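Local coordinates for protein RNA-dependent RNA polymerase (Toscana virus, PDB 6QW5) that probably serves, through its PDDEXK-like N-terminal region, as the cap-snatching endonuclease that cleaves host RNA to prime viral transcription, here with a diketo acid inhibitor bound, at residues A[91-96]-A[110-115]. Residues are numbered along the deposited sequence; the frame is centred on the assembly and turned at random.
With MN (manganese (II) ion), chain D; MN (manganese (II) ion), chain C; XI7 (2-4-dioxo-4-phenylbutanoic acid), chain E.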
loop_
_atom_site.group_PDB
_atom_site.type_symbol
_atom_site.label_atom_id
_atom_site.label_comp_id
_atom_site.label_asym_id
_atom_site.label_seq_id
_atom_site.Cartn_x
_atom_site.Cartn_y
_atom_site.Cartn_z
ATOM N N ASP A 91 6.321 -5.264 -1.503
ATOM C CA ASP A 91 7.722 -5.300 -1.916
ATOM C C ASP A 91 7.993 -6.281 -3.059
ATOM O O ASP A 91 8.026 -7.496 -2.858
ATOM C CB ASP A 91 8.610 -5.594 -0.711
ATOM C CG ASP A 91 8.528 -4.505 0.356
ATOM O OD1 ASP A 91 7.880 -3.464 0.124
ATOM O OD2 ASP A 91 9.114 -4.691 1.449
ATOM N N LYS A 92 8.187 -5.742 -4.270
ATOM C CA LYS A 92 8.668 -6.473 -5.439
ATOM C C LYS A 92 9.855 -5.714 -6.013
ATOM O O LYS A 92 9.772 -4.497 -6.197
ATOM C CB LYS A 92 7.570 -6.604 -6.511
ATOM C CG LYS A 92 7.911 -7.591 -7.613
ATOM C CD LYS A 92 6.672 -8.110 -8.323
ATOM C CE LYS A 92 6.945 -9.475 -8.935
ATOM N NZ LYS A 92 5.726 -10.089 -9.544
ATOM N N LYS A 93 10.946 -6.417 -6.310
ATOM C CA LYS A 93 12.151 -5.760 -6.813
ATOM C C LYS A 93 12.031 -5.409 -8.296
ATOM O O LYS A 93 11.471 -6.175 -9.088
ATOM C CB LYS A 93 13.374 -6.646 -6.587
ATOM C CG LYS A 93 13.887 -6.609 -5.153
ATOM C CD LYS A 93 15.008 -7.610 -4.928
ATOM C CE LYS A 93 15.048 -8.085 -3.485
ATOM N NZ LYS A 93 15.163 -6.961 -2.528
ATOM N N PHE A 94 12.578 -4.242 -8.668
ATOM C CA PHE A 94 12.528 -3.799 -10.065
ATOM C C PHE A 94 13.095 -4.839 -11.014
ATOM O O PHE A 94 12.574 -5.031 -12.116
ATOM C CB PHE A 94 13.293 -2.488 -10.239
ATOM C CG PHE A 94 12.517 -1.278 -9.812
ATOM C CD1 PHE A 94 11.437 -0.840 -10.550
ATOM C CD2 PHE A 94 12.871 -0.581 -8.668
ATOM C CE1 PHE A 94 10.718 0.282 -10.156
ATOM C CE2 PHE A 94 12.159 0.539 -8.270
ATOM C CZ PHE A 94 11.086 0.968 -9.010
ATOM N N VAL A 95 14.179 -5.510 -10.609
ATOM C CA VAL A 95 14.849 -6.443 -11.514
ATOM C C VAL A 95 13.937 -7.611 -11.861
ATOM O O VAL A 95 14.065 -8.214 -12.932
ATOM C CB VAL A 95 16.181 -6.925 -10.901
ATOM C CG1 VAL A 95 15.936 -7.886 -9.716
ATOM C CG2 VAL A 95 17.046 -7.591 -11.962
ATOM N N GLU A 96 12.984 -7.931 -10.985
ATOM C CA GLU A 96 12.073 -9.035 -11.259
ATOM C C GLU A 96 11.146 -8.748 -12.431
ATOM O O GLU A 96 10.654 -9.690 -13.054
ATOM C CB GLU A 96 11.248 -9.353 -10.014
ATOM C CG GLU A 96 12.079 -9.831 -8.830
ATOM C CD GLU A 96 11.226 -10.021 -7.589
ATOM O OE1 GLU A 96 10.096 -10.530 -7.731
ATOM O OE2 GLU A 96 11.672 -9.645 -6.478
ATOM N N PHE A 110 17.511 -3.320 -7.307
ATOM C CA PHE A 110 17.098 -4.084 -6.138
ATOM C C PHE A 110 16.235 -3.287 -5.169
ATOM O O PHE A 110 15.884 -3.808 -4.103
ATOM C CB PHE A 110 18.334 -4.647 -5.427
ATOM C CG PHE A 110 19.259 -5.387 -6.353
ATOM C CD1 PHE A 110 18.840 -6.552 -6.975
ATOM C CD2 PHE A 110 20.518 -4.891 -6.649
ATOM C CE1 PHE A 110 19.674 -7.235 -7.846
ATOM C CE2 PHE A 110 21.359 -5.570 -7.528
ATOM C CZ PHE A 110 20.933 -6.745 -8.124
ATOM N N GLN A 111 15.881 -2.048 -5.512
ATOM C CA GLN A 111 14.795 -1.363 -4.826
ATOM C C GLN A 111 13.491 -2.122 -5.022
ATOM O O GLN A 111 13.267 -2.761 -6.052
ATOM C CB GLN A 111 14.636 0.055 -5.362
ATOM C CG GLN A 111 15.710 1.009 -4.910
ATOM C CD GLN A 111 15.331 2.430 -5.214
ATOM O OE1 GLN A 111 15.379 2.860 -6.365
ATOM N NE2 GLN A 111 14.923 3.168 -4.192
ATOM N N SER A 112 12.608 -2.039 -4.028
ATOM C CA SER A 112 11.391 -2.842 -4.038
ATOM C C SER A 112 10.226 -2.019 -3.495
ATOM O O SER A 112 9.950 -2.033 -2.297
ATOM C CB SER A 112 11.563 -4.131 -3.226
ATOM O OG SER A 112 12.185 -3.863 -1.981
ATOM N N PRO A 113 9.532 -1.294 -4.371
ATOM C CA PRO A 113 8.299 -0.619 -3.933
ATOM C C PRO A 113 7.250 -1.657 -3.557
ATOM O O PRO A 113 7.408 -2.854 -3.799
ATOM C CB PRO A 113 7.880 0.226 -5.145
ATOM C CG PRO A 113 8.690 -0.293 -6.304
ATOM C CD PRO A 113 9.871 -1.045 -5.779
ATOM N N ASP A 114 6.177 -1.184 -2.912
ATOM C CA ASP A 114 5.183 -2.100 -2.364
ATOM C C ASP A 114 4.469 -2.897 -3.450
ATOM O O ASP A 114 4.078 -4.037 -3.204
ATOM C CB ASP A 114 4.165 -1.336 -1.512
ATOM C CG ASP A 114 4.745 -0.881 -0.187
ATOM O OD1 ASP A 114 5.583 -1.608 0.402
ATOM O OD2 ASP A 114 4.381 0.219 0.253
HETATM N N MSE A 115 4.261 -2.325 -4.635
HETATM C CA MSE A 115 3.673 -3.085 -5.746
HETATM C C MSE A 115 4.312 -2.691 -7.077
HETATM O O MSE A 115 4.616 -1.524 -7.311
HETATM C CB MSE A 115 2.153 -2.879 -5.853
HETATM C CG MSE A 115 1.340 -3.031 -4.567
HETATM SE SE MSE A 115 -0.572 -2.807 -4.943
HETATM C CE MSE A 115 -0.996 -4.665 -5.473
HETATM MN MN MN D . 7.392 -1.878 1.292
HETATM MN MN MN C . 5.543 1.242 1.904
HETATM O O8 XI7 E . 7.097 -0.122 2.309
HETATM C C9 XI7 E . 7.870 0.415 3.279
HETATM C C10 XI7 E . 7.573 1.649 3.807
HETATM O O11 XI7 E . 6.564 2.336 3.471
HETATM O O10 XI7 E . 8.347 2.156 4.654
HETATM C C8 XI7 E . 8.962 -0.250 3.756
HETATM C C7 XI7 E . 9.478 -1.578 3.320
HETATM C C1 XI7 E . 10.638 -2.198 4.085
HETATM C C6 XI7 E . 11.261 -1.464 5.112
HETATM C C5 XI7 E . 12.338 -1.996 5.842
HETATM C C4 XI7 E . 12.817 -3.277 5.551
HETATM C C3 XI7 E . 12.197 -4.010 4.521
HETATM C C2 XI7 E . 11.116 -3.473 3.794
HETATM O O14 XI7 E . 9.144 -2.154 2.274
HETATM O O HOH W 1 8.423 -0.726 -0.271
HETATM O O HOH W 2 6.409 -3.153 2.550
#
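D91 and D114 meet through a manganese ion: D91 OD1 and D114 OD1 each lie 2.0 Å from the chain D manganese, and the two oxygens come within 3.0 Å of each other as ligands of one cation. Six atoms surround that metal, the others being O8 and O14 of 2,4-dioxo-4-phenylbutanoic acid and waters 1 and 2. D114 divides its carboxylate, sending OD2 to the chain C manganese at 2.3 Å. That second site also takes O8 and O11 of the ligand and is completed by H79, E128 and the carbonyl of F129, so O8 bridges both ions. In both aspartates CG is anti to the carbonyl carbon (chi1 -63° in D91, -73° in D114), which brings the carboxylates to the shared metal although in both residues the bond from CA to CB is directed away from the facing segment. Water 1, a ligand of the chain D manganese, lies 2.9 Å from S112 O, to which it can donate, though other acceptors compete for its protons.

Behind the metal, main-chain bonds fix the spacing. K92 N donates a hydrogen bond to P113 O (3.0 Å) and F94 N one to Q111 O (3.1 Å); D91 N to D114 O is a weak bond. Farther out, the F94 ring receives P113 CD in an off-centre CH-pi contact, 4.2 Å from its centroid, while Q111 CB sits in plane at the ring edge. A153 of helix 136-157 touches both F94 and Q111, and Q111 NE2 bonds to K149 O there. M115, modelled as selenomethionine, starts strand 115-118, and with D114 forms a classic beta bulge opposite V127. The pair of manganese ions bridged by D114 and the ligand is consistent with a two-metal PDDEXK nuclease centre, in which the diketo acid occupies metal positions that RNA and water would probably use.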